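Local coordinates for probable spore coat polysaccharide biosynthesis protein E (Chromobacterium violaceum ATCC 12472, PDB 3G8R) that binds zinc and probably acts as an N-acylneuraminate-9-phosphate synthase of the NeuB family, at residues A[282-294]-A[319-333]. Numbering follows the deposited sequence.
Sequences VFATRPVAAGEAL and VRYTAKTPIAADAPV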
loop_
_atom_site.group_PDB
_atom_site.type_symbol
_atom_site.label_atom_id
_atom_site.label_comp_id
_atom_site.label_asym_id
_atom_site.label_seq_id
_atom_site.Cartn_x
_atom_site.Cartn_y
_atom_site.Cartn_z
ATOM N N VAL A 282 17.988 -33.946 13.409
ATOM C CA VAL A 282 18.947 -34.229 14.442
ATOM C C VAL A 282 19.281 -35.690 14.351
ATOM O O VAL A 282 18.385 -36.539 14.438
ATOM C CB VAL A 282 18.352 -33.954 15.813
ATOM C CG1 VAL A 282 19.364 -34.264 16.916
ATOM C CG2 VAL A 282 17.932 -32.573 15.889
ATOM N N PHE A 283 20.569 -35.986 14.195
ATOM C CA PHE A 283 21.032 -37.369 14.083
ATOM C C PHE A 283 21.940 -37.715 15.231
ATOM O O PHE A 283 22.691 -36.860 15.701
ATOM C CB PHE A 283 21.816 -37.578 12.780
ATOM C CG PHE A 283 20.981 -37.458 11.532
ATOM C CD1 PHE A 283 20.512 -38.594 10.888
ATOM C CD2 PHE A 283 20.660 -36.202 10.999
ATOM C CE1 PHE A 283 19.744 -38.487 9.712
ATOM C CE2 PHE A 283 19.893 -36.076 9.825
ATOM C CZ PHE A 283 19.439 -37.222 9.175
ATOM N N ALA A 284 21.893 -38.969 15.673
ATOM C CA ALA A 284 22.913 -39.458 16.610
ATOM C C ALA A 284 24.258 -39.652 15.899
ATOM O O ALA A 284 24.320 -40.118 14.739
ATOM C CB ALA A 284 22.474 -40.731 17.304
ATOM N N THR A 285 25.331 -39.262 16.580
ATOM C CA THR A 285 26.661 -39.405 16.001
ATOM C C THR A 285 27.382 -40.642 16.564
ATOM O O THR A 285 28.473 -41.005 16.103
ATOM C CB THR A 285 27.517 -38.159 16.237
ATOM O OG1 THR A 285 27.693 -37.972 17.626
ATOM C CG2 THR A 285 26.836 -36.954 15.717
ATOM N N ARG A 286 26.713 -41.304 17.517
ATOM C CA ARG A 286 27.316 -42.173 18.523
ATOM C C ARG A 286 26.157 -42.999 19.117
ATOM O O ARG A 286 25.064 -42.475 19.283
ATOM C CB ARG A 286 27.940 -41.248 19.560
ATOM C CG ARG A 286 28.350 -41.808 20.851
ATOM C CD ARG A 286 29.232 -40.783 21.506
ATOM N NE ARG A 286 30.641 -40.907 21.082
ATOM C CZ ARG A 286 31.269 -40.111 20.202
ATOM N NH1 ARG A 286 32.544 -40.329 19.911
ATOM N NH2 ARG A 286 30.636 -39.102 19.599
ATOM N N PRO A 287 26.373 -44.288 19.443
ATOM C CA PRO A 287 25.191 -44.959 19.977
ATOM C C PRO A 287 24.742 -44.277 21.266
ATOM O O PRO A 287 25.568 -43.875 22.070
ATOM C CB PRO A 287 25.676 -46.390 20.273
ATOM C CG PRO A 287 27.043 -46.485 19.713
ATOM C CD PRO A 287 27.589 -45.105 19.598
ATOM N N VAL A 288 23.439 -44.142 21.434
ATOM C CA VAL A 288 22.872 -43.513 22.605
ATOM C C VAL A 288 21.986 -44.549 23.286
ATOM O O VAL A 288 21.009 -45.023 22.695
ATOM C CB VAL A 288 22.013 -42.252 22.221
ATOM C CG1 VAL A 288 21.275 -41.670 23.458
ATOM C CG2 VAL A 288 22.860 -41.205 21.550
ATOM N N ALA A 289 22.335 -44.878 24.528
ATOM C CA ALA A 289 21.617 -45.880 25.323
ATOM C C ALA A 289 20.287 -45.364 25.834
ATOM O O ALA A 289 20.021 -44.160 25.815
ATOM C CB ALA A 289 22.473 -46.350 26.482
ATOM N N ALA A 290 19.442 -46.279 26.286
ATOM C CA ALA A 290 18.209 -45.897 26.945
ATOM C C ALA A 290 18.554 -45.038 28.158
ATOM O O ALA A 290 19.540 -45.283 28.848
ATOM C CB ALA A 290 17.421 -47.128 27.353
ATOM N N GLY A 291 17.766 -44.000 28.394
ATOM C CA GLY A 291 18.031 -43.123 29.521
ATOM C C GLY A 291 19.332 -42.328 29.449
ATOM O O GLY A 291 19.667 -41.650 30.416
ATOM N N GLU A 292 20.070 -42.422 28.335
ATOM C CA GLU A 292 21.148 -41.472 28.053
ATOM C C GLU A 292 20.546 -40.142 27.658
ATOM O O GLU A 292 19.565 -40.091 26.904
ATOM C CB GLU A 292 22.057 -41.932 26.916
ATOM C CG GLU A 292 23.233 -42.806 27.334
ATOM C CD GLU A 292 24.458 -42.644 26.415
ATOM O OE1 GLU A 292 24.875 -43.669 25.811
ATOM O OE2 GLU A 292 25.003 -41.509 26.300
ATOM N N ALA A 293 21.128 -39.065 28.169
ATOM C CA ALA A 293 20.720 -37.730 27.739
ATOM C C ALA A 293 21.393 -37.377 26.416
ATOM O O ALA A 293 22.525 -37.782 26.145
ATOM C CB ALA A 293 21.037 -36.669 28.806
ATOM N N LEU A 294 20.676 -36.614 25.607
ATOM C CA LEU A 294 21.142 -36.214 24.309
ATOM C C LEU A 294 21.974 -34.962 24.425
ATOM O O LEU A 294 21.491 -33.974 24.941
ATOM C CB LEU A 294 19.927 -35.926 23.456
ATOM C CG LEU A 294 19.621 -36.857 22.283
ATOM C CD1 LEU A 294 19.837 -38.325 22.547
ATOM C CD2 LEU A 294 18.206 -36.594 21.850
ATOM N N VAL A 319 20.139 -29.393 28.317
ATOM C CA VAL A 319 19.697 -30.789 28.270
ATOM C C VAL A 319 18.173 -30.912 28.387
ATOM O O VAL A 319 17.620 -30.694 29.471
ATOM C CB VAL A 319 20.374 -31.610 29.379
ATOM C CG1 VAL A 319 19.854 -33.024 29.387
ATOM C CG2 VAL A 319 21.866 -31.600 29.196
ATOM N N ARG A 320 17.505 -31.262 27.286
ATOM C CA ARG A 320 16.045 -31.350 27.264
ATOM C C ARG A 320 15.486 -32.763 27.147
ATOM O O ARG A 320 14.389 -33.021 27.636
ATOM C CB ARG A 320 15.476 -30.501 26.148
ATOM C CG ARG A 320 15.962 -29.066 26.128
ATOM C CD ARG A 320 15.162 -28.169 27.055
ATOM N NE ARG A 320 15.782 -28.098 28.372
ATOM C CZ ARG A 320 16.195 -26.976 28.969
ATOM N NH1 ARG A 320 16.045 -25.785 28.372
ATOM N NH2 ARG A 320 16.753 -27.056 30.188
ATOM N N TYR A 321 16.226 -33.672 26.508
ATOM C CA TYR A 321 15.715 -35.017 26.234
ATOM C C TYR A 321 16.642 -36.155 26.600
ATOM O O TYR A 321 17.859 -36.093 26.398
ATOM C CB TYR A 321 15.356 -35.192 24.758
ATOM C CG TYR A 321 14.587 -34.052 24.111
ATOM C CD1 TYR A 321 13.183 -34.038 24.075
ATOM C CD2 TYR A 321 15.276 -33.003 23.488
ATOM C CE1 TYR A 321 12.485 -32.979 23.452
ATOM C CE2 TYR A 321 14.599 -31.953 22.865
ATOM C CZ TYR A 321 13.214 -31.937 22.847
ATOM O OH TYR A 321 12.600 -30.859 22.217
ATOM N N THR A 322 16.036 -37.220 27.120
ATOM C CA THR A 322 16.704 -38.506 27.257
ATOM C C THR A 322 16.069 -39.479 26.285
ATOM O O THR A 322 14.886 -39.356 25.961
ATOM C CB THR A 322 16.554 -39.080 28.669
ATOM O OG1 THR A 322 15.177 -38.992 29.067
ATOM C CG2 THR A 322 17.442 -38.328 29.662
ATOM N N ALA A 323 16.859 -40.439 25.831
ATOM C CA ALA A 323 16.365 -41.509 24.989
ATOM C C ALA A 323 15.596 -42.570 25.810
ATOM O O ALA A 323 16.178 -43.224 26.673
ATOM C CB ALA A 323 17.541 -42.147 24.237
ATOM N N LYS A 324 14.298 -42.717 25.537
ATOM C CA LYS A 324 13.480 -43.792 26.122
ATOM C C LYS A 324 13.977 -45.146 25.692
ATOM O O LYS A 324 14.002 -46.057 26.504
ATOM C CB LYS A 324 11.998 -43.707 25.723
ATOM C CG LYS A 324 11.293 -42.400 26.059
ATOM C CD LYS A 324 9.771 -42.579 26.200
ATOM C CE LYS A 324 8.952 -41.928 25.062
ATOM N NZ LYS A 324 8.316 -42.944 24.153
ATOM N N THR A 325 14.352 -45.272 24.417
ATOM C CA THR A 325 14.874 -46.516 23.819
ATOM C C THR A 325 16.224 -46.197 23.131
ATOM O O THR A 325 16.449 -45.059 22.736
ATOM C CB THR A 325 13.861 -47.123 22.783
ATOM O OG1 THR A 325 13.373 -46.093 21.900
ATOM C CG2 THR A 325 12.651 -47.782 23.482
ATOM N N PRO A 326 17.123 -47.189 22.971
ATOM C CA PRO A 326 18.452 -46.847 22.458
ATOM C C PRO A 326 18.483 -46.432 20.986
ATOM O O PRO A 326 17.801 -47.021 20.158
ATOM C CB PRO A 326 19.249 -48.140 22.662
ATOM C CG PRO A 326 18.234 -49.212 22.633
ATOM C CD PRO A 326 17.008 -48.630 23.270
ATOM N N ILE A 327 19.287 -45.418 20.681
ATOM C CA ILE A 327 19.403 -44.899 19.333
ATOM C C ILE A 327 20.702 -45.380 18.701
ATOM O O ILE A 327 21.771 -45.171 19.264
ATOM C CB ILE A 327 19.416 -43.347 19.309
ATOM C CG1 ILE A 327 18.571 -42.741 20.446
ATOM C CG2 ILE A 327 19.022 -42.811 17.879
ATOM C CD1 ILE A 327 17.274 -42.077 20.038
ATOM N N ALA A 328 20.626 -45.994 17.525
ATOM C CA ALA A 328 21.843 -46.435 16.853
ATOM C C ALA A 328 22.645 -45.236 16.378
ATOM O O ALA A 328 22.080 -44.198 16.071
ATOM C CB ALA A 328 21.504 -47.310 15.694
ATOM N N ALA A 329 23.959 -45.368 16.303
ATOM C CA ALA A 329 24.764 -44.291 15.721
ATOM C C ALA A 329 24.380 -44.005 14.269
ATOM O O ALA A 329 23.971 -44.917 13.519
ATOM C CB ALA A 329 26.221 -44.589 15.825
ATOM N N ASP A 330 24.506 -42.721 13.907
ATOM C CA ASP A 330 24.181 -42.169 12.572
ATOM C C ASP A 330 22.690 -42.301 12.232
ATOM O O ASP A 330 22.241 -42.036 11.125
ATOM C CB ASP A 330 25.135 -42.720 11.491
ATOM C CG ASP A 330 26.583 -42.190 11.643
ATOM O OD1 ASP A 330 27.522 -42.868 11.179
ATOM O OD2 ASP A 330 26.804 -41.097 12.222
ATOM N N ALA A 331 21.903 -42.656 13.227
ATOM C CA ALA A 331 20.483 -42.764 12.999
ATOM C C ALA A 331 19.717 -41.490 13.318
ATOM O O ALA A 331 20.117 -40.690 14.163
ATOM C CB ALA A 331 19.911 -43.930 13.775
ATOM N N PRO A 332 18.594 -41.306 12.639
ATOM C CA PRO A 332 17.787 -40.128 12.888
ATOM C C PRO A 332 17.177 -40.258 14.249
ATOM O O PRO A 332 16.665 -41.315 14.580
ATOM C CB PRO A 332 16.706 -40.196 11.805
ATOM C CG PRO A 332 16.745 -41.608 11.294
ATOM C CD PRO A 332 18.108 -42.120 11.512
ATOM N N VAL A 333 17.244 -39.198 15.037
ATOM C CA VAL A 333 16.625 -39.196 16.330
ATOM C C VAL A 333 15.157 -38.929 16.102
ATOM O O VAL A 333 14.763 -37.807 15.861
ATOM C CB VAL A 333 17.147 -38.076 17.190
ATOM C CG1 VAL A 333 16.302 -37.964 18.449
ATOM C CG2 VAL A 333 18.597 -38.275 17.529
#
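Val282 O is gripped by two groups: the backbone N of Val333, 3.0 Å away, and the side-chain amide of Gln309. Next along the strand, Ala284 N gives a 2.9 Å bond to Ala331 O, while Ala284 O receives only a weak bond from Asp330 N, inside the type II turn from Ala328 to Ala331. At the middle of the contact, Val288 and Ile327 form an antiparallel hydrogen-bonded pair; Val288 N meets Ile327 O almost straight, with 175° at the hydrogen. Their side chains run alongside each other, Val288 CB 3.9 Å from Ile327 CG1. Val288 CG1, turned anti to its own nitrogen (chi1 174°), continues to Ala323 CB at 3.8 Å. Beyond it, a second type II turn, Ala289 to Glu292, docks on strand 321-323, where Ala323 N bonds to Glu292 O at 2.9 Å. The turn is braced from within by Glu292 OE1, which Ala289 N reaches at 3.1 Å from above the carboxylate plane. Leu294 N then bonds to Tyr321 O, and Leu294 CD2 lies 4.1 Å from Val333 CG1, the side chains passing head to tail; Leu338 and Val299 also pack on this leucine. At the other end, Phe283 lays CD1 3.7 Å from Pro332 CA, and its ring stacks on His55 of the second subunit. Three single bridges, Phe283-Pro332, Val288-Ile327 and Ala293-Thr322, thus join 282-294 to 319-333 between the two turns, far from the barrel and zinc site of their own chain, though Phe283 reaches the second subunit. Such a compact fold of short strands and turns fits the SAF domain, the antifreeze-like module that follows the barrel in NeuB-type synthases and here ends this fragment of a longer protein.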